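Side-chain contacts in putative uncharacterized protein lp_3323 (Lactobacillus plantarum, PDB 3DC7), which is of unknown function but belongs to the GDSL-like lipase/acylhydrolase family of the SGNH clan and so probably hydrolyses ester bonds: residues 161-166 / 179-184; 27-32 / 91-96. All blocks are in the same frame, centred on the assembly; numbering follows the deposited sequence.

Contact 1: residues 161-166 / 179-184; sequences DYEAAI and SLYRDA. With NA (sodium ion), chain H.
Glu163 reaches across from helix 159-173 and sets its carboxylate against Ser179 and Tyr181. The hydroxyl of Ser179 donates to it, OG to OE2 at 2.6 Å, arriving from above the carboxylate plane, 53° out of it. OE1 lies against Tyr181, 3.7 Å from its CB, and also hydrogen-bonds the Ser136 hydroxyl, so each carboxylate oxygen is gripped by a serine. Behind the head, CG of Glu163 comes within 4.1 Å of Tyr181 CD1. The carboxylate and ring planes are only 11° apart. A bend at chi2 (69°), after a first torsion that extends CG opposite the backbone N, carries the acid into this buried slot. With a leucine at this position, the Ser179 and Ser136 hydroxyls would probably be left without their carboxylate mate. Next outward, Ser179 OG accepts from Arg182 N at 3.0 Å, an N-cap bond that ties the carboxylate to the first turn of helix 180-183. Tyr181 OH is hydrogen-bonded to Asp172 of the second subunit, which pins the far end of the ring. One residue past Arg182, Asp183 OD1 binds the sodium ion at 2.3 Å, on the side where Asp183 packs on Pro176 of the second subunit. In the SGNH-hydrolase fold, the contact ties the helix of a beta-alpha-beta crossover (strand 132-136, helix 159-173, strand 177-179) to the turn just after its second strand.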
loop_
_atom_site.group_PDB
_atom_site.type_symbol
_atom_site.label_atom_id
_atom_site.label_comp_id
_atom_site.label_asym_id
_atom_site.label_seq_id
_atom_site.Cartn_x
_atom_site.Cartn_y
_atom_site.Cartn_z
ATOM N N ASP A 161 -5.869 -9.509 13.087
ATOM C CA ASP A 161 -4.699 -10.390 13.308
ATOM C C ASP A 161 -4.525 -11.385 12.163
ATOM O O ASP A 161 -3.402 -11.689 11.760
ATOM C CB ASP A 161 -4.809 -11.126 14.633
ATOM C CG ASP A 161 -4.688 -10.201 15.816
ATOM O OD1 ASP A 161 -3.817 -9.307 15.772
ATOM O OD2 ASP A 161 -5.461 -10.351 16.790
ATOM N N TYR A 162 -5.651 -11.871 11.631
ATOM C CA TYR A 162 -5.649 -12.759 10.461
ATOM C C TYR A 162 -5.327 -11.989 9.189
ATOM O O TYR A 162 -4.532 -12.417 8.363
ATOM C CB TYR A 162 -6.998 -13.460 10.333
ATOM C CG TYR A 162 -7.268 -14.448 11.446
ATOM C CD1 TYR A 162 -7.631 -14.014 12.721
ATOM C CD2 TYR A 162 -7.165 -15.815 11.225
ATOM C CE1 TYR A 162 -7.876 -14.918 13.736
ATOM C CE2 TYR A 162 -7.411 -16.724 12.243
ATOM C CZ TYR A 162 -7.767 -16.265 13.489
ATOM O OH TYR A 162 -8.010 -17.155 14.494
ATOM N N GLU A 163 -5.955 -10.841 9.050
ATOM C CA GLU A 163 -5.658 -9.891 7.986
ATOM C C GLU A 163 -4.151 -9.543 7.911
ATOM O O GLU A 163 -3.584 -9.519 6.828
ATOM C CB GLU A 163 -6.549 -8.655 8.175
ATOM C CG GLU A 163 -6.144 -7.425 7.379
ATOM C CD GLU A 163 -6.371 -7.604 5.888
ATOM O OE1 GLU A 163 -7.148 -8.513 5.513
ATOM O OE2 GLU A 163 -5.764 -6.840 5.103
ATOM N N ALA A 164 -3.501 -9.330 9.055
ATOM C CA ALA A 164 -2.052 -9.079 9.094
ATOM C C ALA A 164 -1.209 -10.297 8.700
ATOM O O ALA A 164 -0.173 -10.154 8.036
ATOM C CB ALA A 164 -1.627 -8.561 10.466
ATOM N N ALA A 165 -1.659 -11.490 9.099
ATOM C CA ALA A 165 -1.019 -12.751 8.704
ATOM C C ALA A 165 -0.986 -12.905 7.173
ATOM O O ALA A 165 0.062 -13.211 6.592
ATOM C CB ALA A 165 -1.728 -13.951 9.370
ATOM N N ILE A 166 -2.128 -12.689 6.528
ATOM C CA ILE A 166 -2.215 -12.670 5.060
ATOM C C ILE A 166 -1.253 -11.645 4.427
ATOM O O ILE A 166 -0.494 -11.978 3.498
ATOM C CB ILE A 166 -3.678 -12.445 4.587
ATOM C CG1 ILE A 166 -4.553 -13.648 4.993
ATOM C CG2 ILE A 166 -3.739 -12.270 3.083
ATOM C CD1 ILE A 166 -6.047 -13.374 4.985
ATOM N N SER A 179 -6.681 -5.928 0.030
ATOM C CA SER A 179 -7.355 -5.962 1.320
ATOM C C SER A 179 -8.686 -5.237 1.268
ATOM O O SER A 179 -8.718 -4.004 1.367
ATOM C CB SER A 179 -6.473 -5.326 2.385
ATOM O OG SER A 179 -7.197 -5.200 3.596
ATOM N N LEU A 180 -9.785 -5.984 1.101
ATOM C CA LEU A 180 -11.128 -5.368 1.168
ATOM C C LEU A 180 -11.375 -4.834 2.571
ATOM O O LEU A 180 -12.115 -3.875 2.775
ATOM C CB LEU A 180 -12.224 -6.357 0.796
ATOM C CG LEU A 180 -12.176 -6.996 -0.586
ATOM C CD1 LEU A 180 -13.366 -7.915 -0.738
ATOM C CD2 LEU A 180 -12.166 -5.924 -1.680
ATOM N N TYR A 181 -10.738 -5.479 3.537
ATOM C CA TYR A 181 -10.722 -5.025 4.918
ATOM C C TYR A 181 -10.352 -3.526 5.019
ATOM O O TYR A 181 -11.123 -2.748 5.584
ATOM C CB TYR A 181 -9.770 -5.900 5.752
ATOM C CG TYR A 181 -9.873 -5.671 7.237
ATOM C CD1 TYR A 181 -9.122 -4.670 7.864
ATOM C CD2 TYR A 181 -10.729 -6.444 8.023
ATOM C CE1 TYR A 181 -9.228 -4.449 9.241
ATOM C CE2 TYR A 181 -10.832 -6.237 9.386
ATOM C CZ TYR A 181 -10.081 -5.235 9.993
ATOM O OH TYR A 181 -10.182 -5.025 11.352
ATOM N N ARG A 182 -9.203 -3.146 4.446
ATOM C CA ARG A 182 -8.663 -1.769 4.509
ATOM C C ARG A 182 -9.277 -0.759 3.542
ATOM O O ARG A 182 -9.291 0.441 3.834
ATOM C CB ARG A 182 -7.157 -1.744 4.201
ATOM C CG ARG A 182 -6.274 -2.472 5.166
ATOM C CD ARG A 182 -4.898 -1.810 5.240
ATOM N NE ARG A 182 -4.200 -2.242 6.450
ATOM C CZ ARG A 182 -3.335 -1.502 7.142
ATOM N NH1 ARG A 182 -3.050 -0.259 6.762
ATOM N NH2 ARG A 182 -2.763 -2.007 8.234
ATOM N N ASP A 183 -9.714 -1.227 2.374
ATOM C CA ASP A 183 -9.944 -0.333 1.237
ATOM C C ASP A 183 -11.289 -0.462 0.510
ATOM O O ASP A 183 -11.523 0.275 -0.449
ATOM C CB ASP A 183 -8.824 -0.496 0.198
ATOM C CG ASP A 183 -7.499 0.150 0.621
ATOM O OD1 ASP A 183 -7.463 1.341 1.056
ATOM O OD2 ASP A 183 -6.471 -0.556 0.476
ATOM N N ALA A 184 -12.159 -1.377 0.945
ATOM C CA ALA A 184 -13.458 -1.610 0.279
ATOM C C ALA A 184 -14.418 -0.419 0.354
ATOM O O ALA A 184 -15.321 -0.287 -0.480
ATOM C CB ALA A 184 -14.127 -2.844 0.857
HETATM NA NA NA H . -6.194 3.069 1.846
HETATM O O HOH W 1 -4.915 1.676 0.624
#

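Contact 2: residues 27-32 / 91-96; sequences LGDSIT and GVNDYG
Asp29 meets Val92 and Asn93 where two signature loops of the SGNH-hydrolase fold converge: the Gly-Asp-Ser turn after strand 24-28 and the Gly-Val-Asn-Asp turn that opens helix 92-96. In relatives these loops supply the nucleophilic serine and an asparagine of the oxyanion hole, roles that Ser30 and Asn93 probably share; Ser30 packs on His203, consistent with such a site. The side chain of Asp29 begins at CB, which rests against the end of the Asn93 amide. From there CG turns in between the backbone N and the carbonyl carbon (chi1 45°), which directs the carboxylate toward the start of the helix and leaves its plane 75° from that of the amide. OD1 curls back to its own loop, where Ile31 N donates to it over 3.3 Å, a weak bond that steadies the turn around Ser30. OD2 points on across the contact. A methyl group of Val92 lies beside it, CG1 at 3.9 Å, giving the oxygen a nonpolar flank. Met72 of helix 72-75 also touches the Asp29 side chain. Gly91, the N-cap residue, has a positive phi of 117° that calls for glycine and lets the chain swing into the helix. The polar join is made by one water: it donates to Asp29 OD2 at 2.7 Å and accepts from both Gly91 N and Asn93 N, each at 3.0 Å.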
loop_
_atom_site.group_PDB
_atom_site.type_symbol
_atom_site.label_atom_id
_atom_site.label_comp_id
_atom_site.label_asym_id
_atom_site.label_seq_id
_atom_site.Cartn_x
_atom_site.Cartn_y
_atom_site.Cartn_z
ATOM N N LEU A 27 -10.662 -19.386 -6.008
ATOM C CA LEU A 27 -10.609 -20.247 -4.827
ATOM C C LEU A 27 -11.079 -19.478 -3.605
ATOM O O LEU A 27 -10.515 -18.439 -3.275
ATOM C CB LEU A 27 -9.183 -20.775 -4.626
ATOM C CG LEU A 27 -8.875 -21.689 -3.435
ATOM C CD1 LEU A 27 -9.607 -23.022 -3.532
ATOM C CD2 LEU A 27 -7.354 -21.898 -3.289
ATOM N N GLY A 28 -12.114 -19.975 -2.932
ATOM C CA GLY A 28 -12.646 -19.278 -1.763
ATOM C C GLY A 28 -13.710 -19.985 -0.949
ATOM O O GLY A 28 -13.827 -21.196 -0.972
ATOM N N ASP A 29 -14.484 -19.192 -0.217
ATOM C CA ASP A 29 -15.531 -19.691 0.660
ATOM C C ASP A 29 -16.910 -19.388 0.061
ATOM O O ASP A 29 -17.068 -19.445 -1.159
ATOM C CB ASP A 29 -15.355 -19.155 2.091
ATOM C CG ASP A 29 -15.026 -17.649 2.137
ATOM O OD1 ASP A 29 -15.753 -16.839 1.504
ATOM O OD2 ASP A 29 -14.039 -17.271 2.825
ATOM N N SER A 30 -17.900 -19.085 0.898
ATOM C CA SER A 30 -19.268 -18.863 0.423
ATOM C C SER A 30 -19.464 -17.595 -0.422
ATOM O O SER A 30 -20.398 -17.516 -1.238
ATOM C CB SER A 30 -20.226 -18.804 1.600
ATOM O OG SER A 30 -21.541 -18.606 1.114
ATOM N N ILE A 31 -18.607 -16.602 -0.197
ATOM C CA ILE A 31 -18.628 -15.352 -0.948
ATOM C C ILE A 31 -18.241 -15.606 -2.417
ATOM O O ILE A 31 -18.689 -14.905 -3.309
ATOM C CB ILE A 31 -17.713 -14.305 -0.261
ATOM C CG1 ILE A 31 -18.124 -14.159 1.221
ATOM C CG2 ILE A 31 -17.757 -12.956 -0.991
ATOM C CD1 ILE A 31 -17.168 -13.334 2.096
ATOM N N THR A 32 -17.428 -16.637 -2.643
ATOM C CA THR A 32 -17.061 -17.118 -3.973
ATOM C C THR A 32 -17.976 -18.268 -4.462
ATOM O O THR A 32 -18.271 -18.358 -5.643
ATOM C CB THR A 32 -15.577 -17.569 -3.981
ATOM O OG1 THR A 32 -14.746 -16.473 -3.593
ATOM C CG2 THR A 32 -15.134 -18.037 -5.358
ATOM N N GLY A 91 -9.964 -16.476 4.657
ATOM C CA GLY A 91 -9.530 -15.966 5.951
ATOM C C GLY A 91 -10.661 -15.591 6.901
ATOM O O GLY A 91 -10.467 -15.581 8.121
ATOM N N VAL A 92 -11.837 -15.272 6.358
ATOM C CA VAL A 92 -12.925 -14.834 7.212
ATOM C C VAL A 92 -13.490 -15.986 8.042
ATOM O O VAL A 92 -13.897 -15.781 9.183
ATOM C CB VAL A 92 -14.034 -14.053 6.457
ATOM C CG1 VAL A 92 -15.064 -14.986 5.832
ATOM C CG2 VAL A 92 -14.722 -13.109 7.432
ATOM N N ASN A 93 -13.481 -17.193 7.472
ATOM C CA ASN A 93 -13.867 -18.394 8.223
ATOM C C ASN A 93 -12.778 -18.834 9.185
ATOM O O ASN A 93 -13.068 -19.301 10.283
ATOM C CB ASN A 93 -14.251 -19.551 7.295
ATOM C CG ASN A 93 -15.546 -19.292 6.549
ATOM O OD1 ASN A 93 -15.639 -19.537 5.340
ATOM N ND2 ASN A 93 -16.553 -18.788 7.264
ATOM N N ASP A 94 -11.521 -18.677 8.786
ATOM C CA ASP A 94 -10.441 -18.943 9.724
ATOM C C ASP A 94 -10.613 -18.059 10.961
ATOM O O ASP A 94 -10.487 -18.533 12.089
ATOM C CB ASP A 94 -9.089 -18.753 9.068
ATOM C CG ASP A 94 -8.908 -19.650 7.845
ATOM O OD1 ASP A 94 -8.082 -20.600 7.902
ATOM O OD2 ASP A 94 -9.595 -19.403 6.818
ATOM N N TYR A 95 -10.944 -16.786 10.749
ATOM C CA TYR A 95 -11.258 -15.901 11.879
ATOM C C TYR A 95 -12.526 -16.359 12.625
ATOM O O TYR A 95 -12.464 -16.688 13.800
ATOM C CB TYR A 95 -11.378 -14.424 11.457
ATOM C CG TYR A 95 -12.010 -13.545 12.524
ATOM C CD1 TYR A 95 -11.321 -13.241 13.706
ATOM C CD2 TYR A 95 -13.309 -13.054 12.372
ATOM C CE1 TYR A 95 -11.905 -12.467 14.698
ATOM C CE2 TYR A 95 -13.898 -12.275 13.359
ATOM C CZ TYR A 95 -13.193 -11.986 14.514
ATOM O OH TYR A 95 -13.759 -11.198 15.483
ATOM N N GLY A 96 -13.652 -16.409 11.919
ATOM C CA GLY A 96 -14.950 -16.638 12.541
ATOM C C GLY A 96 -15.225 -18.049 13.026
ATOM O O GLY A 96 -16.073 -18.256 13.883
HETATM O O HOH W 2 -12.414 -18.115 4.852
#

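In the fold
The two contacts lie in series along the chain, 27-32 / 91-96 closing before 161-166 / 179-184 opens, with centres about 13 Å apart. Helices 92-96 and 159-173 pack directly on each other: Tyr162 CE2 comes 3.6 Å from Asp94 O, and Tyr162 CE1 lies 3.8 Å from Tyr95 CD1. Asn153 strengthens this seam, since its ND2 is hydrogen-bonded to both Tyr162 OH and Tyr95 O. Contact 2 frames the probable active site around Ser30, whereas contact 1 sits toward strand 177-179 and the second subunit. The sodium ion lies on that subunit side, 26.6 Å from Ser30 OG, too far to take part directly in catalysis there.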